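Local coordinates for beta-mannosidase (Trichoderma harzianum, PDB 4CVU), which probably removes terminal beta-linked mannosyl units from the non-reducing ends of mannosides, as a fungal glycoside hydrolase of family 2, at residues A[599-602]-A[603-607]; A[779-782]-A[783-787]; A[934-937]-A[938-941]. One frame throughout, in Å; residues are numbered along the deposited sequence.

Interaction 1: A[599-602]-A[603-607]; sequences SMPS and IQTWQ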
ATOM      1  N   SER A 599      -6.995 -20.835   3.933  1.00 28.12           N
ATOM      2  CA  SER A 599      -7.191 -20.480   2.577  1.00 26.88           C
ATOM      3  C   SER A 599      -6.795 -18.971   2.532  1.00 27.36           C
ATOM      4  O   SER A 599      -6.755 -18.334   3.583  1.00 25.90           O
ATOM      5  CB  SER A 599      -8.673 -20.652   2.227  1.00 28.23           C
ATOM      6  OG  SER A 599      -9.519 -19.673   2.910  1.00 28.91           O
ATOM      7  N   MET A 600      -6.484 -18.491   1.335  1.00 27.81           N
ATOM      8  CA  MET A 600      -6.110 -17.089   1.128  1.00 28.37           C
ATOM      9  C   MET A 600      -7.282 -16.214   1.379  1.00 29.44           C
ATOM     10  O   MET A 600      -8.413 -16.596   1.111  1.00 29.53           O
ATOM     11  CB  MET A 600      -5.726 -16.879  -0.335  1.00 29.10           C
ATOM     12  CG  MET A 600      -4.398 -17.320  -0.846  1.00 30.00           C
ATOM     13  SD  MET A 600      -3.061 -16.643   0.055  1.00 30.81           S
ATOM     14  CE  MET A 600      -1.644 -17.005  -0.931  1.00 31.09           C
ATOM     15  N   PRO A 601      -7.048 -14.948   1.802  1.00 31.04           N
ATOM     16  CA  PRO A 601      -8.183 -14.074   1.777  1.00 31.16           C
ATOM     17  C   PRO A 601      -8.386 -13.450   0.382  1.00 32.24           C
ATOM     18  O   PRO A 601      -7.515 -13.551  -0.508  1.00 33.01           O
ATOM     19  CB  PRO A 601      -7.757 -12.956   2.752  1.00 31.35           C
ATOM     20  CG  PRO A 601      -6.284 -12.874   2.626  1.00 30.77           C
ATOM     21  CD  PRO A 601      -5.877 -14.336   2.464  1.00 30.84           C
ATOM     22  N   SER A 602      -9.489 -12.712   0.221  1.00 32.54           N
ATOM     23  CA  SER A 602      -9.758 -12.006  -1.027  1.00 33.44           C
ATOM     24  C   SER A 602      -8.604 -11.069  -1.379  1.00 33.11           C
ATOM     25  O   SER A 602      -7.873 -10.619  -0.503  1.00 32.38           O
ATOM     26  CB  SER A 602     -11.048 -11.176  -0.866  1.00 33.83           C
ATOM     27  OG  SER A 602     -10.802 -10.153   0.077  1.00 32.11           O
ATOM     28  N   ILE A 603      -8.446 -10.789  -2.672  1.00 33.07           N
ATOM     29  CA  ILE A 603      -7.488  -9.773  -3.084  1.00 33.66           C
ATOM     30  C   ILE A 603      -7.857  -8.400  -2.495  1.00 33.33           C
ATOM     31  O   ILE A 603      -6.959  -7.581  -2.248  1.00 33.73           O
ATOM     32  CB  ILE A 603      -7.295  -9.703  -4.625  1.00 34.25           C
ATOM     33  CG1 ILE A 603      -6.217  -8.670  -4.985  1.00 34.84           C
ATOM     34  CG2 ILE A 603      -8.601  -9.387  -5.360  1.00 35.35           C
ATOM     35  CD1 ILE A 603      -5.797  -8.686  -6.437  1.00 36.23           C
ATOM     36  N   GLN A 604      -9.144  -8.131  -2.247  1.00 32.72           N
ATOM     37  CA  GLN A 604      -9.517  -6.780  -1.720  1.00 32.10           C
ATOM     38  C   GLN A 604      -9.000  -6.705  -0.284  1.00 33.10           C
ATOM     39  O   GLN A 604      -8.583  -5.653   0.186  1.00 30.85           O
ATOM     40  CB  GLN A 604     -11.028  -6.513  -1.737  1.00 33.90           C
ATOM     41  CG  GLN A 604     -11.677  -6.468  -3.138  1.00 33.23           C
ATOM     42  CD  GLN A 604     -11.911  -7.829  -3.777  1.00 34.43           C
ATOM     43  OE1 GLN A 604     -11.768  -8.857  -3.167  1.00 36.47           O
ATOM     44  NE2 GLN A 604     -12.314  -7.819  -5.032  1.00 36.43           N
ATOM     45  N   THR A 605      -9.030  -7.855   0.428  1.00 30.26           N
ATOM     46  CA  THR A 605      -8.502  -7.900   1.785  1.00 30.75           C
ATOM     47  C   THR A 605      -6.952  -7.718   1.725  1.00 31.73           C
ATOM     48  O   THR A 605      -6.411  -6.744   2.334  1.00 31.70           O
ATOM     49  CB  THR A 605      -8.961  -9.148   2.568  1.00 29.15           C
ATOM     50  OG1 THR A 605     -10.360  -9.032   2.977  1.00 28.69           O
ATOM     51  CG2 THR A 605      -8.130  -9.321   3.759  1.00 30.08           C
ATOM     52  N   TRP A 606      -6.250  -8.544   0.918  1.00 29.85           N
ATOM     53  CA  TRP A 606      -4.796  -8.362   0.724  1.00 30.07           C
ATOM     54  C   TRP A 606      -4.472  -6.900   0.459  1.00 31.31           C
ATOM     55  O   TRP A 606      -3.497  -6.343   0.999  1.00 32.48           O
ATOM     56  CB  TRP A 606      -4.303  -9.102  -0.460  1.00 28.69           C
ATOM     57  CG  TRP A 606      -4.053 -10.558  -0.110  1.00 28.18           C
ATOM     58  CD1 TRP A 606      -4.696 -11.619  -0.594  1.00 28.89           C
ATOM     59  CD2 TRP A 606      -3.119 -11.032   0.845  1.00 28.31           C
ATOM     60  NE1 TRP A 606      -4.177 -12.805  -0.029  1.00 28.14           N
ATOM     61  CE2 TRP A 606      -3.202 -12.447   0.862  1.00 28.70           C
ATOM     62  CE3 TRP A 606      -2.186 -10.411   1.675  1.00 28.78           C
ATOM     63  CZ2 TRP A 606      -2.393 -13.218   1.681  1.00 29.26           C
ATOM     64  CZ3 TRP A 606      -1.384 -11.170   2.474  1.00 29.34           C
ATOM     65  CH2 TRP A 606      -1.488 -12.583   2.477  1.00 29.30           C
ATOM     66  N   GLN A 607      -5.244  -6.314  -0.425  1.00 32.25           N
ATOM     67  CA  GLN A 607      -4.972  -4.949  -0.876  1.00 33.69           C
ATOM     68  C   GLN A 607      -4.958  -3.915   0.260  1.00 34.30           C
ATOM     69  O   GLN A 607      -4.445  -2.783   0.110  1.00 34.35           O
ATOM     70  CB  GLN A 607      -5.971  -4.553  -1.961  1.00 34.27           C
ATOM     71  CG  GLN A 607      -5.613  -5.091  -3.326  1.00 35.11           C
ATOM     72  CD  GLN A 607      -6.689  -4.813  -4.354  1.00 36.05           C
ATOM     73  OE1 GLN A 607      -7.903  -4.909  -4.097  1.00 36.78           O
ATOM     74  NE2 GLN A 607      -6.255  -4.450  -5.498  1.00 37.14           N
TER

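Interaction 2: A[779-782]-A[783-787]; sequences KPIA and NNAGM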
ATOM      1  N   LYS A 779     -29.453 -29.750 -20.197  1.00 55.58           N
ATOM      2  CA  LYS A 779     -30.388 -30.699 -20.781  1.00 58.33           C
ATOM      3  C   LYS A 779     -30.540 -31.920 -19.867  1.00 56.41           C
ATOM      4  O   LYS A 779     -29.553 -32.525 -19.491  1.00 56.39           O
ATOM      5  CB  LYS A 779     -29.877 -31.139 -22.155  1.00 59.65           C
ATOM      6  CG  LYS A 779     -30.882 -31.947 -22.954  1.00 64.02           C
ATOM      7  CD  LYS A 779     -30.331 -32.276 -24.339  1.00 67.93           C
ATOM      8  CE  LYS A 779     -31.264 -33.200 -25.112  1.00 68.74           C
ATOM      9  NZ  LYS A 779     -32.620 -32.607 -25.249  1.00 71.59           N
ATOM     10  N   PRO A 780     -31.774 -32.315 -19.542  1.00 57.31           N
ATOM     11  CA  PRO A 780     -31.922 -33.479 -18.663  1.00 56.81           C
ATOM     12  C   PRO A 780     -31.216 -34.705 -19.195  1.00 56.36           C
ATOM     13  O   PRO A 780     -31.139 -34.887 -20.400  1.00 58.86           O
ATOM     14  CB  PRO A 780     -33.441 -33.720 -18.648  1.00 59.40           C
ATOM     15  CG  PRO A 780     -34.040 -32.409 -18.992  1.00 58.76           C
ATOM     16  CD  PRO A 780     -33.077 -31.779 -19.964  1.00 58.72           C
ATOM     17  N   ILE A 781     -30.677 -35.521 -18.305  1.00 56.78           N
ATOM     18  CA  ILE A 781     -30.085 -36.800 -18.686  1.00 57.59           C
ATOM     19  C   ILE A 781     -31.244 -37.791 -18.808  1.00 59.05           C
ATOM     20  O   ILE A 781     -32.200 -37.724 -18.038  1.00 58.67           O
ATOM     21  CB  ILE A 781     -29.041 -37.259 -17.669  1.00 57.75           C
ATOM     22  CG1 ILE A 781     -27.928 -36.197 -17.596  1.00 59.69           C
ATOM     23  CG2 ILE A 781     -28.502 -38.645 -18.023  1.00 57.95           C
ATOM     24  CD1 ILE A 781     -26.785 -36.549 -16.677  1.00 59.94           C
ATOM     25  N   ALA A 782     -31.164 -38.684 -19.794  1.00 59.62           N
ATOM     26  CA  ALA A 782     -32.302 -39.538 -20.135  1.00 60.29           C
ATOM     27  C   ALA A 782     -32.707 -40.425 -18.963  1.00 57.88           C
ATOM     28  O   ALA A 782     -31.867 -41.109 -18.391  1.00 56.55           O
ATOM     29  CB  ALA A 782     -31.984 -40.387 -21.354  1.00 60.50           C
ATOM     30  N   ASN A 783     -33.992 -40.387 -18.624  1.00 58.07           N
ATOM     31  CA  ASN A 783     -34.566 -41.164 -17.518  1.00 60.77           C
ATOM     32  C   ASN A 783     -33.981 -40.770 -16.160  1.00 61.26           C
ATOM     33  O   ASN A 783     -33.962 -41.585 -15.221  1.00 59.09           O
ATOM     34  CB  ASN A 783     -34.396 -42.669 -17.742  1.00 61.56           C
ATOM     35  CG  ASN A 783     -34.876 -43.101 -19.112  1.00 67.65           C
ATOM     36  OD1 ASN A 783     -34.110 -43.648 -19.908  1.00 70.72           O
ATOM     37  ND2 ASN A 783     -36.133 -42.811 -19.413  1.00 66.81           N
ATOM     38  N   ASN A 784     -33.528 -39.516 -16.069  1.00 59.72           N
ATOM     39  CA  ASN A 784     -32.928 -38.995 -14.847  1.00 58.64           C
ATOM     40  C   ASN A 784     -31.783 -39.885 -14.364  1.00 58.44           C
ATOM     41  O   ASN A 784     -31.627 -40.102 -13.170  1.00 59.76           O
ATOM     42  CB  ASN A 784     -34.000 -38.871 -13.759  1.00 58.72           C
ATOM     43  CG  ASN A 784     -33.674 -37.812 -12.735  1.00 57.19           C
ATOM     44  OD1 ASN A 784     -33.207 -36.726 -13.082  1.00 55.11           O
ATOM     45  ND2 ASN A 784     -33.950 -38.105 -11.469  1.00 56.84           N
ATOM     46  N   ALA A 785     -30.987 -40.374 -15.317  1.00 58.07           N
ATOM     47  CA  ALA A 785     -29.870 -41.279 -15.073  1.00 59.42           C
ATOM     48  C   ALA A 785     -30.230 -42.544 -14.291  1.00 59.30           C
ATOM     49  O   ALA A 785     -29.355 -43.158 -13.687  1.00 59.19           O
ATOM     50  CB  ALA A 785     -28.738 -40.547 -14.372  1.00 58.44           C
ATOM     51  N   GLY A 786     -31.498 -42.939 -14.337  1.00 60.65           N
ATOM     52  CA  GLY A 786     -31.990 -44.131 -13.637  1.00 61.31           C
ATOM     53  C   GLY A 786     -32.370 -43.867 -12.188  1.00 60.28           C
ATOM     54  O   GLY A 786     -32.633 -44.799 -11.442  1.00 60.80           O
ATOM     55  N   MET A 787     -32.408 -42.597 -11.794  1.00 57.91           N
ATOM     56  CA  MET A 787     -32.724 -42.219 -10.412  1.00 56.75           C
ATOM     57  C   MET A 787     -34.102 -41.572 -10.345  1.00 55.98           C
ATOM     58  O   MET A 787     -34.508 -40.863 -11.260  1.00 56.15           O
ATOM     59  CB  MET A 787     -31.666 -41.257  -9.857  1.00 55.82           C
ATOM     60  CG  MET A 787     -31.872 -40.872  -8.388  1.00 56.15           C
ATOM     61  SD  MET A 787     -30.542 -39.859  -7.675  1.00 54.58           S
ATOM     62  CE  MET A 787     -29.246 -41.083  -7.519  1.00 53.76           C
TER

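Interaction 3: A[934-937]-A[938-941]; sequences ESLW and DLTT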
ATOM      1  N   GLU A 934     -19.377 -14.537 -11.254  1.00 32.75           N
ATOM      2  CA  GLU A 934     -18.470 -15.375 -11.987  1.00 32.81           C
ATOM      3  C   GLU A 934     -18.839 -16.767 -11.593  1.00 33.11           C
ATOM      4  O   GLU A 934     -19.719 -16.934 -10.757  1.00 31.70           O
ATOM      5  CB  GLU A 934     -17.013 -15.123 -11.566  1.00 34.49           C
ATOM      6  CG  GLU A 934     -16.660 -15.702 -10.194  1.00 36.18           C
ATOM      7  CD  GLU A 934     -15.315 -15.218  -9.707  1.00 39.55           C
ATOM      8  OE1 GLU A 934     -15.136 -13.960  -9.517  1.00 39.15           O
ATOM      9  OE2 GLU A 934     -14.410 -16.078  -9.541  1.00 39.24           O
ATOM     10  N   SER A 935     -18.169 -17.732 -12.221  1.00 33.09           N
ATOM     11  CA  SER A 935     -18.361 -19.168 -11.897  1.00 32.66           C
ATOM     12  C   SER A 935     -17.071 -19.963 -12.042  1.00 32.53           C
ATOM     13  O   SER A 935     -16.023 -19.478 -12.434  1.00 33.06           O
ATOM     14  CB  SER A 935     -19.472 -19.752 -12.790  1.00 32.47           C
ATOM     15  OG  SER A 935     -19.059 -19.968 -14.158  1.00 32.62           O
ATOM     16  N   LEU A 936     -17.157 -21.259 -11.807  1.00 33.11           N
ATOM     17  CA  LEU A 936     -16.011 -22.090 -11.979  1.00 33.56           C
ATOM     18  C   LEU A 936     -15.359 -21.910 -13.332  1.00 34.89           C
ATOM     19  O   LEU A 936     -14.110 -21.952 -13.452  1.00 34.76           O
ATOM     20  CB  LEU A 936     -16.483 -23.549 -11.843  1.00 33.92           C
ATOM     21  CG  LEU A 936     -15.410 -24.589 -11.643  1.00 35.02           C
ATOM     22  CD1 LEU A 936     -14.766 -24.527 -10.261  1.00 34.65           C
ATOM     23  CD2 LEU A 936     -16.060 -25.959 -11.860  1.00 35.20           C
ATOM     24  N   TRP A 937     -16.184 -21.766 -14.372  1.00 36.81           N
ATOM     25  CA  TRP A 937     -15.687 -21.573 -15.738  1.00 38.89           C
ATOM     26  C   TRP A 937     -14.637 -20.487 -15.813  1.00 39.81           C
ATOM     27  O   TRP A 937     -13.660 -20.589 -16.545  1.00 39.61           O
ATOM     28  CB  TRP A 937     -16.872 -21.239 -16.678  1.00 40.64           C
ATOM     29  CG  TRP A 937     -16.477 -20.656 -17.995  1.00 41.74           C
ATOM     30  CD1 TRP A 937     -16.504 -19.325 -18.356  1.00 40.92           C
ATOM     31  CD2 TRP A 937     -15.961 -21.368 -19.112  1.00 42.32           C
ATOM     32  NE1 TRP A 937     -16.041 -19.184 -19.621  1.00 43.49           N
ATOM     33  CE2 TRP A 937     -15.694 -20.416 -20.117  1.00 44.14           C
ATOM     34  CE3 TRP A 937     -15.690 -22.718 -19.357  1.00 43.61           C
ATOM     35  CZ2 TRP A 937     -15.174 -20.764 -21.372  1.00 46.31           C
ATOM     36  CZ3 TRP A 937     -15.166 -23.079 -20.604  1.00 47.17           C
ATOM     37  CH2 TRP A 937     -14.916 -22.098 -21.606  1.00 47.01           C
ATOM     38  N   ASP A 938     -14.823 -19.434 -15.032  1.00 41.01           N
ATOM     39  CA  ASP A 938     -13.942 -18.273 -15.174  1.00 42.20           C
ATOM     40  C   ASP A 938     -12.530 -18.527 -14.611  1.00 42.45           C
ATOM     41  O   ASP A 938     -11.609 -17.826 -14.980  1.00 41.61           O
ATOM     42  CB  ASP A 938     -14.561 -17.063 -14.496  1.00 42.16           C
ATOM     43  CG  ASP A 938     -15.773 -16.581 -15.229  1.00 42.98           C
ATOM     44  OD1 ASP A 938     -15.623 -16.147 -16.382  1.00 43.48           O
ATOM     45  OD2 ASP A 938     -16.875 -16.659 -14.665  1.00 40.82           O
ATOM     46  N   LEU A 939     -12.359 -19.556 -13.776  1.00 42.85           N
ATOM     47  CA  LEU A 939     -11.020 -19.929 -13.302  1.00 44.05           C
ATOM     48  C   LEU A 939     -10.127 -20.423 -14.450  1.00 47.71           C
ATOM     49  O   LEU A 939      -8.913 -20.348 -14.347  1.00 50.39           O
ATOM     50  CB  LEU A 939     -11.086 -21.014 -12.229  1.00 43.38           C
ATOM     51  CG  LEU A 939     -11.817 -20.694 -10.913  1.00 42.71           C
ATOM     52  CD1 LEU A 939     -11.686 -21.858  -9.960  1.00 42.35           C
ATOM     53  CD2 LEU A 939     -11.241 -19.451 -10.271  1.00 44.55           C
ATOM     54  N   THR A 940     -10.746 -20.873 -15.536  1.00 48.15           N
ATOM     55  CA  THR A 940     -10.091 -21.644 -16.587  1.00 48.54           C
ATOM     56  C   THR A 940      -9.740 -20.778 -17.813  1.00 49.04           C
ATOM     57  O   THR A 940      -9.043 -21.245 -18.693  1.00 51.03           O
ATOM     58  CB  THR A 940     -10.993 -22.849 -17.005  1.00 49.19           C
ATOM     59  OG1 THR A 940     -11.947 -22.460 -18.013  1.00 49.96           O
ATOM     60  CG2 THR A 940     -11.790 -23.427 -15.787  1.00 50.78           C
ATOM     61  N   THR A 941     -10.214 -19.531 -17.866  1.00 46.79           N
ATOM     62  CA  THR A 941      -9.969 -18.635 -18.985  1.00 48.15           C
ATOM     63  C   THR A 941      -8.698 -17.777 -18.795  1.00 49.81           C
ATOM     64  O   THR A 941      -8.266 -17.566 -17.659  1.00 51.21           O
ATOM     65  CB  THR A 941     -11.159 -17.675 -19.181  1.00 46.77           C
ATOM     66  OG1 THR A 941     -11.406 -16.946 -17.974  1.00 43.69           O
ATOM     67  CG2 THR A 941     -12.422 -18.442 -19.559  1.00 46.07           C
TER
HETATM   68  O   HOH W   1     -18.969 -17.797 -15.645  1.00 37.90           O

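Interaction 1: A[599-602]-A[603-607]
Pro601 lies over one face of the Trp606 ring. Its CG is 3.6 Å from the centroid of the five-membered ring and only 22° off the ring normal, a CH-pi contact. Pro601 CD adds to it, 3.4 Å from Trp606 NE1. Met600 comes at the ring edge instead. Its SD is 3.8 Å from Trp606 CZ2, near the ring plane, a Met-aromatic contact. Trp606 CG stands beside the backbone N, opposite the carbonyl carbon (chi1 -82°), and this turns the ring back toward the loop. Val622, Arg625, Phe668 and Pro715 also meet the ring. Pro601 CB also touches Thr605 CG2 at 3.8 Å. Ser602 OG sits between the backbone N and the carbonyl carbon (chi1 67°). From there it accepts from Thr605 N at 2.9 Å. Ser602 OG and Thr605 OG1 both hydrogen-bond to Glu721 OE1, so one carboxylate oxygen joins the two hydroxyls. Trp606 N donates to Ser602 O at 3.0 Å, the first backbone bond of the helix. This is a serine N-cap, here opening helix 603-609, with a proline–tryptophan contact packed beside it.

Interaction 2: A[779-782]-A[783-787]
Ile781 and Ala782 each offer a backbone oxygen to the residue three positions on. Residues Ile781 to Asn784 form a type II turn, and the chain then curls on in a left-handed, 3-10-like run. The turn belongs to the loop between strands 765-774 and 790-795 of the Ig/CBM-like domain. Asn784 N donates to Ile781 O at 3.0 Å. Ala785 N donates to Ala782 O in a longer bond of 3.3 Å. Gly786 N to Asn783 O and Met787 N to Asn784 O continue the same pattern. Asn783, Asn784, Ala785 and Gly786 all have positive phi, and this run continues the first turn in left-handed sense. Ile781 CG2 is turned away from its own backbone N and rests alongside Ala785 CB at 4.1 Å. Further out, Pro815 and Ala820 pack on Ile781, while Ile814 and Trp773 pack on Ala785. The backbone of Ile781 bonds to Trp773, tying the loop to strand 765-774. Asn784 is buried and well satisfied. Its OD1 accepts from Trp773 N, and its ND2 donates to Leu771 O. The same ND2 also reaches Met787 O at 2.8 Å, with that oxygen only 11° out of the amide plane.

Interaction 3: A[934-937]-A[938-941]
Leu936 and Leu939 meet on the buried side of this turn, CD1 to CD1 at 4.1 Å. Both pack on Leu677 of helix 664-692, and Tyr886 and Pro657 add to the cover of Leu936. The backbone here is tightly wound. Asp938 N donates to Ser935 O, Leu939 N to Leu936 O and Thr940 N to Trp937 O, each bond spanning three residues. Asp938 folds back on the start of the turn. Its OD2 takes the N-H of Ser935 at 3.0 Å on the anti lone pair. A water held by Ser935 OG donates to the same OD2 at 2.6 Å, so two donors grip this oxygen. The other side is looser and more exposed. Trp937 CG points away from the backbone N (chi1 164°), which swings the indole out over the threonines. Thr940 OG1 lies over one ring face, offset toward its rim. Thr941 CG2 approaches the ring obliquely, 3.7 Å from Trp937 NE1. The Thr940 hydroxyl OG1 donates to Trp937 O at 2.9 Å, in the carbonyl plane and on a lone pair. With an alanine in place of Trp937, Thr941 CG2 would probably lose its apolar cover and be freer to turn. Lys661 NZ bonds to both Asp938 O and Thr941 O and closes off the end of the turn. The Ser-x-x-Asp pattern, with Asp938 accepting from Ser935 N, matches one half of a capping box at the start of a run of overlapping 3-10-like turns beyond strand 932-934 of the Ig-fold domain.

All three contacts are local, one a helix start and two loop turns, but they sit at different depths. Interaction 1 is buried. Interactions 2 and 3 are partly buried, and interaction 2 is the farthest from the chain's centre. Interactions 1 and 3 lie about 8 Å apart at their nearest atoms, and both pack on helix 664-692. Residues 934-941 thus bring the Ig-fold domain onto that helix. Interaction 2 stays within its own beta domain, about 15 Å from interaction 3 at the nearest atoms. The chemistry follows the place. The buried helix start relies on aromatic packing and a serine cap. Interaction 2 is mainly backbone bonding of left-handed sense. Interaction 3 combines a leucine pair, a carboxylate and a bound water.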